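Local structure of putative hydrolase (Acinetobacter sp. NBRC 100985, 4XUK) at residues 111-116 with 263-268; 60-65 with 69-74; 219-224 with 234-239. The protein probably hydrolyses organophosphorus esters and lactones as a two-zinc enzyme of the metallo-beta-lactamase superfamily. The protein carries 2 engineered substitutions. One frame throughout, in Å; residues are numbered along the deposited sequence.

Contact 1: 111-116 with 263-268; sequences PDHVCG and APHLPF. With ZN (zinc ion), chain C.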
ATOM      1  N   PRO A 111     -22.141 -12.225   4.810  1.00 16.41           N
ATOM      2  CA  PRO A 111     -22.139 -12.462   3.360  1.00 18.12           C
ATOM      3  C   PRO A 111     -20.872 -12.006   2.635  1.00 20.27           C
ATOM      4  O   PRO A 111     -20.542 -12.601   1.608  1.00 16.29           O
ATOM      5  CB  PRO A 111     -23.343 -11.655   2.880  1.00 21.91           C
ATOM      6  CG  PRO A 111     -24.299 -11.709   4.072  1.00 19.49           C
ATOM      7  CD  PRO A 111     -23.382 -11.565   5.260  1.00 21.86           C
ATOM      8  N   ASP A 112     -20.176 -10.994   3.145  1.00 17.71           N
ATOM      9  CA  ASP A 112     -18.976 -10.522   2.462  1.00 17.15           C
ATOM     10  C   ASP A 112     -17.767 -11.414   2.760  1.00 15.71           C
ATOM     11  O   ASP A 112     -16.641 -11.110   2.366  1.00 15.87           O
ATOM     12  CB  ASP A 112     -18.698  -9.055   2.802  1.00 17.88           C
ATOM     13  CG  ASP A 112     -18.645  -8.806   4.293  1.00 17.74           C
ATOM     14  OD1 ASP A 112     -19.520  -9.316   5.024  1.00 20.07           O
ATOM     15  OD2 ASP A 112     -17.735  -8.093   4.732  1.00 16.08           O
ATOM     16  N   HIS A 113     -18.011 -12.530   3.438  1.00 17.62           N
ATOM     17  CA  HIS A 113     -16.960 -13.504   3.692  1.00 19.41           C
ATOM     18  C   HIS A 113     -17.296 -14.880   3.142  1.00 18.49           C
ATOM     19  O   HIS A 113     -16.403 -15.592   2.658  1.00 17.64           O
ATOM     20  CB  HIS A 113     -16.669 -13.559   5.189  1.00 19.27           C
ATOM     21  CG  HIS A 113     -16.278 -12.230   5.741  1.00 18.67           C
ATOM     22  ND1 HIS A 113     -14.973 -11.899   6.017  1.00 19.19           N
ATOM     23  CD2 HIS A 113     -17.011 -11.118   5.988  1.00 16.31           C
ATOM     24  CE1 HIS A 113     -14.922 -10.647   6.437  1.00 14.09           C
ATOM     25  NE2 HIS A 113     -16.148 -10.157   6.442  1.00 25.97           N
ATOM     26  N   VAL A 114     -18.576 -15.250   3.207  1.00 16.19           N
ATOM     27  CA  VAL A 114     -19.005 -16.582   2.785  1.00 17.65           C
ATOM     28  C   VAL A 114     -19.567 -16.659   1.354  1.00 16.61           C
ATOM     29  O   VAL A 114     -19.360 -17.665   0.671  1.00 17.29           O
ATOM     30  CB  VAL A 114     -20.011 -17.201   3.787  1.00 18.37           C
ATOM     31  CG1 VAL A 114     -21.300 -16.396   3.831  1.00 17.59           C
ATOM     32  CG2 VAL A 114     -20.313 -18.649   3.407  1.00 17.20           C
ATOM     33  N   CYS A 115     -20.265 -15.618   0.891  1.00 15.98           N
ATOM     34  CA  CYS A 115     -20.979 -15.724  -0.396  1.00 16.36           C
ATOM     35  C   CYS A 115     -20.059 -16.045  -1.578  1.00 17.28           C
ATOM     36  O   CYS A 115     -20.456 -16.744  -2.519  1.00 16.32           O
ATOM     37  CB  CYS A 115     -21.798 -14.462  -0.689  1.00 20.20           C
ATOM     38  SG  CYS A 115     -23.383 -14.397   0.183  1.00 24.74           S
ATOM     39  N   GLY A 116     -18.819 -15.566  -1.515  1.00 17.96           N
ATOM     40  CA  GLY A 116     -17.850 -15.837  -2.569  1.00 14.58           C
ATOM     41  C   GLY A 116     -17.499 -17.295  -2.812  1.00 17.59           C
ATOM     42  O   GLY A 116     -16.795 -17.594  -3.783  1.00 15.45           O
ATOM     43  N   ALA A 263      -5.922  -8.951   7.153  1.00 15.51           N
ATOM     44  CA  ALA A 263      -7.258  -8.512   7.552  1.00 15.78           C
ATOM     45  C   ALA A 263      -8.173  -8.248   6.371  1.00 16.07           C
ATOM     46  O   ALA A 263      -7.801  -7.513   5.452  1.00 16.59           O
ATOM     47  CB  ALA A 263      -7.148  -7.260   8.395  1.00 15.77           C
ATOM     48  N   PRO A 264      -9.405  -8.792   6.417  1.00 14.47           N
ATOM     49  CA  PRO A 264     -10.322  -8.564   5.300  1.00 14.93           C
ATOM     50  C   PRO A 264     -10.767  -7.105   5.165  1.00 16.27           C
ATOM     51  O   PRO A 264     -11.122  -6.712   4.051  1.00 15.95           O
ATOM     52  CB  PRO A 264     -11.528  -9.461   5.639  1.00 17.69           C
ATOM     53  CG  PRO A 264     -11.472  -9.633   7.113  1.00 16.65           C
ATOM     54  CD  PRO A 264      -9.994  -9.670   7.441  1.00 15.93           C
ATOM     55  N   HIS A 265     -10.741  -6.320   6.243  1.00 16.85           N
ATOM     56  CA  HIS A 265     -11.191  -4.921   6.153  1.00 15.24           C
ATOM     57  C   HIS A 265     -10.143  -3.841   6.425  1.00 18.03           C
ATOM     58  O   HIS A 265     -10.503  -2.720   6.792  1.00 16.04           O
ATOM     59  CB  HIS A 265     -12.404  -4.697   7.069  1.00 17.88           C
ATOM     60  CG  HIS A 265     -13.618  -5.447   6.632  1.00 17.88           C
ATOM     61  ND1 HIS A 265     -13.978  -5.560   5.308  1.00 20.46           N
ATOM     62  CD2 HIS A 265     -14.544  -6.139   7.342  1.00 16.45           C
ATOM     63  CE1 HIS A 265     -15.079  -6.292   5.221  1.00 17.25           C
ATOM     64  NE2 HIS A 265     -15.442  -6.644   6.439  1.00 20.17           N
ATOM     65  N   LEU A 266      -8.860  -4.159   6.256  1.00 16.44           N
ATOM     66  CA  LEU A 266      -7.828  -3.119   6.288  1.00 15.35           C
ATOM     67  C   LEU A 266      -7.401  -2.867   4.841  1.00 16.40           C
ATOM     68  O   LEU A 266      -7.632  -3.721   3.981  1.00 16.33           O
ATOM     69  CB  LEU A 266      -6.655  -3.538   7.194  1.00 16.30           C
ATOM     70  CG  LEU A 266      -7.052  -3.638   8.670  1.00 18.93           C
ATOM     71  CD1 LEU A 266      -5.901  -4.096   9.574  1.00 17.42           C
ATOM     72  CD2 LEU A 266      -7.611  -2.320   9.150  1.00 19.67           C
ATOM     73  N   PRO A 267      -6.829  -1.680   4.547  1.00 16.38           N
ATOM     74  CA  PRO A 267      -6.563  -1.301   3.151  1.00 15.39           C
ATOM     75  C   PRO A 267      -5.788  -2.346   2.360  1.00 17.67           C
ATOM     76  O   PRO A 267      -4.671  -2.729   2.763  1.00 16.27           O
ATOM     77  CB  PRO A 267      -5.745  -0.015   3.295  1.00 18.42           C
ATOM     78  CG  PRO A 267      -6.297   0.610   4.559  1.00 22.22           C
ATOM     79  CD  PRO A 267      -6.545  -0.572   5.479  1.00 15.26           C
ATOM     80  N   PHE A 268      -6.385  -2.809   1.258  1.00 15.89           N
ATOM     81  CA  PHE A 268      -5.754  -3.810   0.391  1.00 19.27           C
ATOM     82  C   PHE A 268      -4.300  -3.463   0.123  1.00 18.54           C
ATOM     83  O   PHE A 268      -3.984  -2.309  -0.194  1.00 20.02           O
ATOM     84  CB  PHE A 268      -6.508  -3.939  -0.939  1.00 16.92           C
ATOM     85  CG  PHE A 268      -5.888  -4.930  -1.881  1.00 18.40           C
ATOM     86  CD1 PHE A 268      -6.237  -6.271  -1.818  1.00 16.67           C
ATOM     87  CD2 PHE A 268      -4.937  -4.525  -2.814  1.00 20.31           C
ATOM     88  CE1 PHE A 268      -5.660  -7.183  -2.662  1.00 17.01           C
ATOM     89  CE2 PHE A 268      -4.351  -5.440  -3.671  1.00 16.45           C
ATOM     90  CZ  PHE A 268      -4.714  -6.760  -3.600  1.00 19.35           C
TER
HETATM   91 ZN    ZN C 401     -16.841  -8.309   6.869  1.00 20.00          ZN
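The ligand atoms of a single zinc ion make the polar link between 111-116 and 263-268: D112 OD2 lies 2.3 Å and H113 NE2 2.0 Å from the metal. From the other segment H265 NE2 binds it at 2.2 Å. D112 CG sits between its backbone N and carbonyl carbon (chi1 53°), which swings the carboxylate toward the zinc ion and H265. D112 OD1 stays 3.4 Å from the zinc ion, marking the carboxylate as monodentate. D112 OD2 and H265 NE2, 3.2 Å apart, are ligands of a shared metal and not hydrogen-bonded. The carboxylate lies nearly coplanar with the H265 ring, 11° off, and meets its edge. The H113 ring, by contrast, stands at 84° to that of H265. P264 supplies the apolar part, its CG 3.7 Å from H113 CE1 at the imidazole edge, in plane. Both histidines are held from behind, H113 ND1 by the D73 carboxylate and H265 ND1 by the backbone O of S57, which fixes their ring rotation. D218 completes the four ligands and also binds the second zinc ion. D112 and H113 close the HxHxDH motif begun by H108 and H110, the signature of the binuclear metallo-beta-lactamase active site.

Contact 2: 60-65 with 69-74; sequences AFLVNI and LILIDS. Engineered in segment 69-74: I70 (natural residue Val).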
ATOM      1  N   ALA A  60      -9.848 -11.066   0.671  1.00 15.61           N
ATOM      2  CA  ALA A  60      -9.746 -12.479   1.045  1.00 17.63           C
ATOM      3  C   ALA A  60      -8.287 -12.883   0.858  1.00 19.33           C
ATOM      4  O   ALA A  60      -7.526 -12.149   0.213  1.00 18.08           O
ATOM      5  CB  ALA A  60     -10.638 -13.331   0.174  1.00 15.79           C
ATOM      6  N   PHE A  61      -7.897 -14.044   1.388  1.00 16.94           N
ATOM      7  CA  PHE A  61      -6.496 -14.480   1.303  1.00 17.84           C
ATOM      8  C   PHE A  61      -6.334 -15.936   0.889  1.00 18.57           C
ATOM      9  O   PHE A  61      -6.996 -16.827   1.442  1.00 17.85           O
ATOM     10  CB  PHE A  61      -5.775 -14.229   2.643  1.00 19.38           C
ATOM     11  CG  PHE A  61      -5.874 -12.807   3.106  1.00 18.64           C
ATOM     12  CD1 PHE A  61      -5.005 -11.845   2.617  1.00 15.67           C
ATOM     13  CD2 PHE A  61      -6.882 -12.418   3.983  1.00 16.68           C
ATOM     14  CE1 PHE A  61      -5.113 -10.517   3.013  1.00 15.79           C
ATOM     15  CE2 PHE A  61      -6.995 -11.110   4.384  1.00 18.07           C
ATOM     16  CZ  PHE A  61      -6.113 -10.147   3.892  1.00 18.38           C
ATOM     17  N   LEU A  62      -5.445 -16.156  -0.083  1.00 18.21           N
ATOM     18  CA  LEU A  62      -5.029 -17.493  -0.520  1.00 18.37           C
ATOM     19  C   LEU A  62      -3.717 -17.847   0.158  1.00 20.67           C
ATOM     20  O   LEU A  62      -2.791 -17.032   0.182  1.00 24.01           O
ATOM     21  CB  LEU A  62      -4.792 -17.519  -2.033  1.00 19.61           C
ATOM     22  CG  LEU A  62      -5.872 -17.994  -2.998  1.00 26.35           C
ATOM     23  CD1 LEU A  62      -5.290 -17.975  -4.410  1.00 23.06           C
ATOM     24  CD2 LEU A  62      -6.411 -19.396  -2.642  1.00 17.77           C
ATOM     25  N   VAL A  63      -3.624 -19.058   0.694  1.00 17.13           N
ATOM     26  CA  VAL A  63      -2.400 -19.497   1.358  1.00 19.11           C
ATOM     27  C   VAL A  63      -1.902 -20.788   0.710  1.00 20.30           C
ATOM     28  O   VAL A  63      -2.538 -21.848   0.815  1.00 19.82           O
ATOM     29  CB  VAL A  63      -2.632 -19.741   2.858  1.00 18.45           C
ATOM     30  CG1 VAL A  63      -1.311 -20.026   3.571  1.00 18.43           C
ATOM     31  CG2 VAL A  63      -3.331 -18.532   3.496  1.00 17.65           C
ATOM     32  N   ASN A  64      -0.764 -20.688   0.040  1.00 20.27           N
ATOM     33  CA  ASN A  64      -0.119 -21.841  -0.573  1.00 22.75           C
ATOM     34  C   ASN A  64       0.906 -22.406   0.415  1.00 23.77           C
ATOM     35  O   ASN A  64       1.979 -21.823   0.609  1.00 21.93           O
ATOM     36  CB  ASN A  64       0.554 -21.401  -1.878  1.00 22.26           C
ATOM     37  CG  ASN A  64       1.258 -22.537  -2.605  1.00 22.85           C
ATOM     38  OD1 ASN A  64       1.494 -23.609  -2.047  1.00 25.56           O
ATOM     39  ND2 ASN A  64       1.613 -22.293  -3.863  1.00 23.02           N
ATOM     40  N   ILE A  65       0.577 -23.527   1.050  1.00 21.29           N
ATOM     41  CA  ILE A  65       1.508 -24.126   2.005  1.00 30.15           C
ATOM     42  C   ILE A  65       2.310 -25.278   1.392  1.00 29.03           C
ATOM     43  O   ILE A  65       2.933 -26.056   2.113  1.00 32.15           O
ATOM     44  CB  ILE A  65       0.808 -24.605   3.294  1.00 26.30           C
ATOM     45  CG1 ILE A  65      -0.190 -25.721   2.984  1.00 29.62           C
ATOM     46  CG2 ILE A  65       0.105 -23.441   3.996  1.00 26.37           C
ATOM     47  CD1 ILE A  65      -0.749 -26.382   4.230  1.00 31.80           C
ATOM     48  N   LEU A  69      -3.572 -25.565  -0.983  1.00 22.13           N
ATOM     49  CA  LEU A  69      -3.891 -24.178  -1.234  1.00 20.91           C
ATOM     50  C   LEU A  69      -5.155 -23.893  -0.450  1.00 23.74           C
ATOM     51  O   LEU A  69      -6.209 -24.501  -0.685  1.00 22.66           O
ATOM     52  CB  LEU A  69      -4.135 -23.960  -2.721  1.00 24.18           C
ATOM     53  CG  LEU A  69      -4.339 -22.510  -3.150  1.00 21.80           C
ATOM     54  CD1 LEU A  69      -3.095 -21.678  -2.827  1.00 23.43           C
ATOM     55  CD2 LEU A  69      -4.670 -22.456  -4.623  1.00 19.90           C
ATOM     56  N   ILE A  70      -5.056 -22.984   0.507  1.00 16.84           N
ATOM     57  CA  ILE A  70      -6.199 -22.724   1.347  1.00 18.94           C
ATOM     58  C   ILE A  70      -6.698 -21.267   1.222  1.00 21.02           C
ATOM     59  O   ILE A  70      -5.910 -20.317   1.176  1.00 20.43           O
ATOM     60  CB  ILE A  70      -5.934 -23.234   2.803  1.00 21.18           C
ATOM     61  CG1 ILE A  70      -6.095 -22.135   3.808  1.00 24.01           C
ATOM     62  CG2 ILE A  70      -4.575 -23.928   2.949  1.00 27.72           C
ATOM     63  CD1 ILE A  70      -7.448 -22.121   4.257  1.00 19.61           C
ATOM     64  N   LEU A  71      -8.017 -21.110   1.116  1.00 18.45           N
ATOM     65  CA  LEU A  71      -8.618 -19.793   0.954  1.00 15.92           C
ATOM     66  C   LEU A  71      -9.250 -19.342   2.269  1.00 16.66           C
ATOM     67  O   LEU A  71      -9.998 -20.091   2.906  1.00 17.60           O
ATOM     68  CB  LEU A  71      -9.663 -19.832  -0.176  1.00 16.63           C
ATOM     69  CG  LEU A  71     -10.454 -18.569  -0.530  1.00 20.33           C
ATOM     70  CD1 LEU A  71      -9.523 -17.477  -1.026  1.00 14.89           C
ATOM     71  CD2 LEU A  71     -11.538 -18.868  -1.572  1.00 15.30           C
ATOM     72  N   ILE A  72      -8.934 -18.124   2.694  1.00 14.81           N
ATOM     73  CA  ILE A  72      -9.431 -17.626   3.977  1.00 15.42           C
ATOM     74  C   ILE A  72     -10.381 -16.453   3.750  1.00 15.40           C
ATOM     75  O   ILE A  72      -9.954 -15.326   3.457  1.00 16.44           O
ATOM     76  CB  ILE A  72      -8.259 -17.303   4.920  1.00 18.38           C
ATOM     77  CG1 ILE A  72      -7.361 -18.545   5.028  1.00 19.29           C
ATOM     78  CG2 ILE A  72      -8.760 -16.890   6.294  1.00 18.97           C
ATOM     79  CD1 ILE A  72      -6.111 -18.377   5.856  1.00 20.01           C
ATOM     80  N   ASP A  73     -11.677 -16.750   3.885  1.00 18.77           N
ATOM     81  CA  ASP A  73     -12.776 -15.895   3.400  1.00 15.87           C
ATOM     82  C   ASP A  73     -12.789 -15.810   1.864  1.00 15.84           C
ATOM     83  O   ASP A  73     -11.843 -16.241   1.212  1.00 15.01           O
ATOM     84  CB  ASP A  73     -12.793 -14.518   4.098  1.00 15.75           C
ATOM     85  CG  ASP A  73     -13.121 -14.637   5.575  1.00 17.08           C
ATOM     86  OD1 ASP A  73     -13.668 -15.700   5.969  1.00 15.88           O
ATOM     87  OD2 ASP A  73     -12.819 -13.695   6.345  1.00 15.46           O
ATOM     88  N   SER A  74     -13.862 -15.280   1.275  1.00 16.41           N
ATOM     89  CA  SER A  74     -14.026 -15.403  -0.181  1.00 18.33           C
ATOM     90  C   SER A  74     -14.696 -14.210  -0.839  1.00 17.18           C
ATOM     91  O   SER A  74     -14.996 -14.241  -2.045  1.00 15.59           O
ATOM     92  CB  SER A  74     -14.849 -16.642  -0.508  1.00 15.71           C
ATOM     93  OG  SER A  74     -16.172 -16.497   0.019  1.00 14.63           O
TER
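Strands 60-64 and 69-72 run antiparallel, their axes 4.6 Å apart at closest and 161° between directions, with F61 facing I72 and V63 facing I70 as hydrogen-bonded pairs. Each of these pairs closes a two-bond ring. I72 N to F61 O is short at 2.6 Å, whereas the return bond from F61 N to I72 O stretches to 3.2 Å. V63 N bonds to I70 O, and I70 N reaches V63 O almost straight, with 170° at the hydrogen. L62 with L71 and N64 with L69 are the non-hydrogen-bonded pairs.

On the face carrying the leucines, L62 CD2 fits against both neighbours, 3.8 Å from L69 CG and 4.0 Å from L71 CD1, so one methyl branch serves a diagonal and a direct partner. L69 CD1 turns the other way and lies 3.8 Å from N64 CB. On the other face, V63 CG2 meets I72 CD1 at 3.6 Å, again diagonally. V63 has CG2 anti to its carbonyl carbon, which sends that methyl along the strand toward I72. I70, an engineered residue, shares this face, and F189 of strand 189-193 covers V63, I70 and I72. At the end of the hairpin A60 CB presses to 3.3 Å from D73 O, a buried carbonyl for which the model has no partner.

D73, with its positive phi of 66°, departs from strand geometry, and T107 OG1 is a further hydrogen-bond partner of its OD2. The chemistry therefore implies a division of labour: backbone bonds and hydrocarbon contacts hold the hairpin, while the carboxylate at its exit stands behind a zinc-binding histidine as a second-shell group.

Contact 3: 219-224 with 234-239; sequences IVHSHT and IEYDID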
ATOM      1  N   ILE A 219     -12.322  -8.392  13.418  1.00 17.31           N
ATOM      2  CA  ILE A 219     -12.149  -7.792  14.735  1.00 14.74           C
ATOM      3  C   ILE A 219     -11.833  -6.305  14.569  1.00 18.21           C
ATOM      4  O   ILE A 219     -11.646  -5.586  15.551  1.00 18.44           O
ATOM      5  CB  ILE A 219     -11.025  -8.470  15.515  1.00 17.83           C
ATOM      6  CG1 ILE A 219      -9.693  -8.305  14.777  1.00 19.85           C
ATOM      7  CG2 ILE A 219     -11.342  -9.956  15.710  1.00 18.93           C
ATOM      8  CD1 ILE A 219      -8.502  -8.826  15.554  1.00 19.58           C
ATOM      9  N   VAL A 220     -11.774  -5.847  13.316  1.00 16.53           N
ATOM     10  CA  VAL A 220     -11.571  -4.428  13.030  1.00 13.77           C
ATOM     11  C   VAL A 220     -12.042  -4.057  11.618  1.00 18.30           C
ATOM     12  O   VAL A 220     -11.960  -4.882  10.685  1.00 17.74           O
ATOM     13  CB  VAL A 220     -10.091  -4.008  13.294  1.00 17.73           C
ATOM     14  CG1 VAL A 220      -9.177  -4.420  12.137  1.00 15.72           C
ATOM     15  CG2 VAL A 220     -10.008  -2.518  13.541  1.00 19.35           C
ATOM     16  N   HIS A 221     -12.530  -2.827  11.454  1.00 16.38           N
ATOM     17  CA  HIS A 221     -13.097  -2.390  10.178  1.00 16.44           C
ATOM     18  C   HIS A 221     -12.445  -1.141   9.593  1.00 17.40           C
ATOM     19  O   HIS A 221     -12.949  -0.571   8.625  1.00 18.96           O
ATOM     20  CB  HIS A 221     -14.597  -2.144  10.319  1.00 16.67           C
ATOM     21  CG  HIS A 221     -15.406  -3.396  10.375  1.00 19.51           C
ATOM     22  ND1 HIS A 221     -15.331  -4.279  11.428  1.00 20.05           N
ATOM     23  CD2 HIS A 221     -16.283  -3.934   9.492  1.00 18.59           C
ATOM     24  CE1 HIS A 221     -16.137  -5.302  11.201  1.00 17.66           C
ATOM     25  NE2 HIS A 221     -16.722  -5.117  10.033  1.00 18.97           N
ATOM     26  N   SER A 222     -11.327  -0.710  10.166  1.00 17.62           N
ATOM     27  CA  SER A 222     -10.714   0.545   9.742  1.00 15.96           C
ATOM     28  C   SER A 222      -9.275   0.591  10.221  1.00 17.12           C
ATOM     29  O   SER A 222      -8.969   0.030  11.274  1.00 16.52           O
ATOM     30  CB  SER A 222     -11.509   1.722  10.335  1.00 21.31           C
ATOM     31  OG  SER A 222     -11.531   1.671  11.760  1.00 19.37           O
ATOM     32  N   HIS A 223      -8.389   1.236   9.458  1.00 15.54           N
ATOM     33  CA  HIS A 223      -7.019   1.429   9.922  1.00 17.31           C
ATOM     34  C   HIS A 223      -6.883   2.778  10.607  1.00 17.75           C
ATOM     35  O   HIS A 223      -5.783   3.172  11.002  1.00 17.26           O
ATOM     36  CB  HIS A 223      -6.015   1.339   8.754  1.00 17.19           C
ATOM     37  CG  HIS A 223      -6.202   2.401   7.715  1.00 19.45           C
ATOM     38  ND1 HIS A 223      -7.389   2.569   7.035  1.00 19.11           N
ATOM     39  CD2 HIS A 223      -5.361   3.354   7.247  1.00 19.21           C
ATOM     40  CE1 HIS A 223      -7.274   3.580   6.194  1.00 21.06           C
ATOM     41  NE2 HIS A 223      -6.053   4.077   6.305  1.00 20.26           N
ATOM     42  N   THR A 224      -8.012   3.472  10.756  1.00 19.46           N
ATOM     43  CA  THR A 224      -8.027   4.854  11.215  1.00 20.26           C
ATOM     44  C   THR A 224      -8.652   4.966  12.607  1.00 19.80           C
ATOM     45  O   THR A 224      -7.939   4.935  13.610  1.00 18.29           O
ATOM     46  CB  THR A 224      -8.784   5.772  10.216  1.00 18.00           C
ATOM     47  OG1 THR A 224     -10.124   5.300  10.035  1.00 18.36           O
ATOM     48  CG2 THR A 224      -8.087   5.757   8.860  1.00 19.36           C
ATOM     49  N   ILE A 234     -18.303  -0.887  16.084  1.00 19.54           N
ATOM     50  CA  ILE A 234     -18.977  -0.518  14.845  1.00 21.98           C
ATOM     51  C   ILE A 234     -20.350  -1.174  14.829  1.00 20.77           C
ATOM     52  O   ILE A 234     -20.549  -2.215  15.470  1.00 21.46           O
ATOM     53  CB  ILE A 234     -18.136  -0.904  13.597  1.00 22.33           C
ATOM     54  CG1 ILE A 234     -18.699  -0.235  12.339  1.00 22.39           C
ATOM     55  CG2 ILE A 234     -18.022  -2.425  13.467  1.00 18.44           C
ATOM     56  CD1 ILE A 234     -17.744  -0.249  11.163  1.00 24.15           C
ATOM     57  N   GLU A 235     -21.297  -0.560  14.123  1.00 19.85           N
ATOM     58  CA  GLU A 235     -22.681  -1.036  14.092  1.00 26.66           C
ATOM     59  C   GLU A 235     -22.837  -2.468  13.549  1.00 24.62           C
ATOM     60  O   GLU A 235     -23.834  -3.137  13.838  1.00 22.35           O
ATOM     61  CB  GLU A 235     -23.554  -0.073  13.278  1.00 30.86           C
ATOM     62  CG  GLU A 235     -24.983   0.041  13.792  1.00 37.53           C
ATOM     63  CD  GLU A 235     -25.050   0.688  15.168  1.00 41.53           C
ATOM     64  OE1 GLU A 235     -25.138  -0.050  16.173  1.00 41.05           O
ATOM     65  OE2 GLU A 235     -25.014   1.938  15.248  1.00 48.61           O
ATOM     66  N   TYR A 236     -21.863  -2.927  12.762  1.00 21.73           N
ATOM     67  CA  TYR A 236     -21.876  -4.285  12.227  1.00 21.48           C
ATOM     68  C   TYR A 236     -21.692  -5.367  13.302  1.00 20.07           C
ATOM     69  O   TYR A 236     -22.042  -6.536  13.074  1.00 24.21           O
ATOM     70  CB  TYR A 236     -20.783  -4.460  11.150  1.00 21.71           C
ATOM     71  CG  TYR A 236     -20.883  -3.513   9.964  1.00 23.68           C
ATOM     72  CD1 TYR A 236     -22.106  -3.218   9.379  1.00 27.61           C
ATOM     73  CD2 TYR A 236     -19.741  -2.926   9.428  1.00 27.50           C
ATOM     74  CE1 TYR A 236     -22.189  -2.356   8.299  1.00 34.39           C
ATOM     75  CE2 TYR A 236     -19.817  -2.068   8.350  1.00 32.18           C
ATOM     76  CZ  TYR A 236     -21.046  -1.789   7.792  1.00 32.71           C
ATOM     77  OH  TYR A 236     -21.128  -0.937   6.714  1.00 43.18           O
ATOM     78  N   ASP A 237     -21.099  -5.005  14.436  1.00 15.65           N
ATOM     79  CA  ASP A 237     -20.875  -5.956  15.519  1.00 19.82           C
ATOM     80  C   ASP A 237     -22.217  -6.429  16.082  1.00 22.66           C
ATOM     81  O   ASP A 237     -23.086  -5.613  16.378  1.00 21.79           O
ATOM     82  CB  ASP A 237     -20.051  -5.311  16.647  1.00 20.22           C
ATOM     83  CG  ASP A 237     -18.628  -4.995  16.234  1.00 22.60           C
ATOM     84  OD1 ASP A 237     -18.110  -5.641  15.297  1.00 20.86           O
ATOM     85  OD2 ASP A 237     -18.004  -4.105  16.855  1.00 18.45           O
ATOM     86  N   ILE A 238     -22.402  -7.739  16.219  1.00 22.57           N
ATOM     87  CA  ILE A 238     -23.637  -8.248  16.836  1.00 21.08           C
ATOM     88  C   ILE A 238     -23.589  -8.031  18.352  1.00 22.69           C
ATOM     89  O   ILE A 238     -24.589  -7.641  18.981  1.00 25.34           O
ATOM     90  CB  ILE A 238     -23.900  -9.733  16.483  1.00 19.83           C
ATOM     91  CG1 ILE A 238     -24.265  -9.859  14.998  1.00 24.47           C
ATOM     92  CG2 ILE A 238     -25.029 -10.296  17.342  1.00 20.08           C
ATOM     93  CD1 ILE A 238     -24.326 -11.269  14.486  1.00 20.57           C
ATOM     94  N   ASP A 239     -22.424  -8.269  18.942  1.00 20.80           N
ATOM     95  CA  ASP A 239     -22.205  -7.893  20.340  1.00 23.98           C
ATOM     96  C   ASP A 239     -21.035  -6.916  20.390  1.00 24.43           C
ATOM     97  O   ASP A 239     -19.875  -7.332  20.471  1.00 21.75           O
ATOM     98  CB  ASP A 239     -21.907  -9.130  21.189  1.00 25.52           C
ATOM     99  CG  ASP A 239     -21.797  -8.822  22.685  1.00 30.87           C
ATOM    100  OD1 ASP A 239     -21.500  -7.672  23.075  1.00 29.13           O
ATOM    101  OD2 ASP A 239     -21.992  -9.758  23.484  1.00 33.26           O
TER
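The backbone N of H221, the residue whose ring meets I234 and Y236, shares a polar partner with S222 OG: both are hydrogen-bonded to OE1 of Q226, a double grip that ties the chain to helix 225-228 where the H221 side chain sets out toward 234-239.

Across the contact the interactions are apolar or aromatic. I234 CG2 lies over one face of the H221 ring, 4.1 Å from its centroid and 21° off the normal, which meets the geometry of a CH-pi contact, although the methyl is offset toward the rim. The extended CG1-CD1 branch of I234 crosses the histidine, bringing CD1 to 3.8 Å from H221 CB. CG1 is anti to the backbone N of I234 (chi1 -167°), so this arm carries CD1 to the root of the histidine, while CG2, between the backbone N and the carbonyl carbon, is left over the ring. Both branches thus lie on the same side of the imidazole, CG2 near ND1 and CE1, CD1 near CB and CG. Y236 approaches obliquely near the CD2 end of the imidazole, on the side where I234 lies: its CD2, at the edge of the tyrosine ring, is 3.6 Å from H221 CD2. The two ring planes are inclined by 42°, an oblique pair. Y236 remains largely exposed.

The shape of 234-239 comes from a type I turn closed by D237 N to I234 O at 3.0 Å, supplemented by a weak bond from I234 N to D237 OD2 at 3.3 Å. The remaining oxygen, D237 OD1, bonds to ND1 of H197, a zinc ligand, and so works from the second shell. H221 is not itself a zinc ligand, but its ring meets those of H197 and H265, and the nearest atoms of its side chain and a zinc ion are about 5 Å apart, consistent with these loops lining the binuclear site of the metallo-beta-lactamase fold.

Overall arrangement
Along the chain contact 2 closes first; contact 1 then opens, and contact 3 is nested inside the long loop that contact 1 closes. The centre of contact 1 lies about 12 Å from that of contact 2 and about 13 Å from that of contact 3, whereas contacts 2 and 3 are about 22 Å apart, on opposite sides of the chain's centre. Contact 2 belongs to the sheet containing 54-64 and 69-72; segments 219-224 and 263-268 follow strands 211-215 and 260-262 of the other large sheet. Contact 1 touches both other contacts, S74 OG probably hydrogen-bonding to H113 O and L266 CD2 packing on S222 O. The zinc site thus sits where loops from both sheets of the metallo-beta-lactamase sandwich converge.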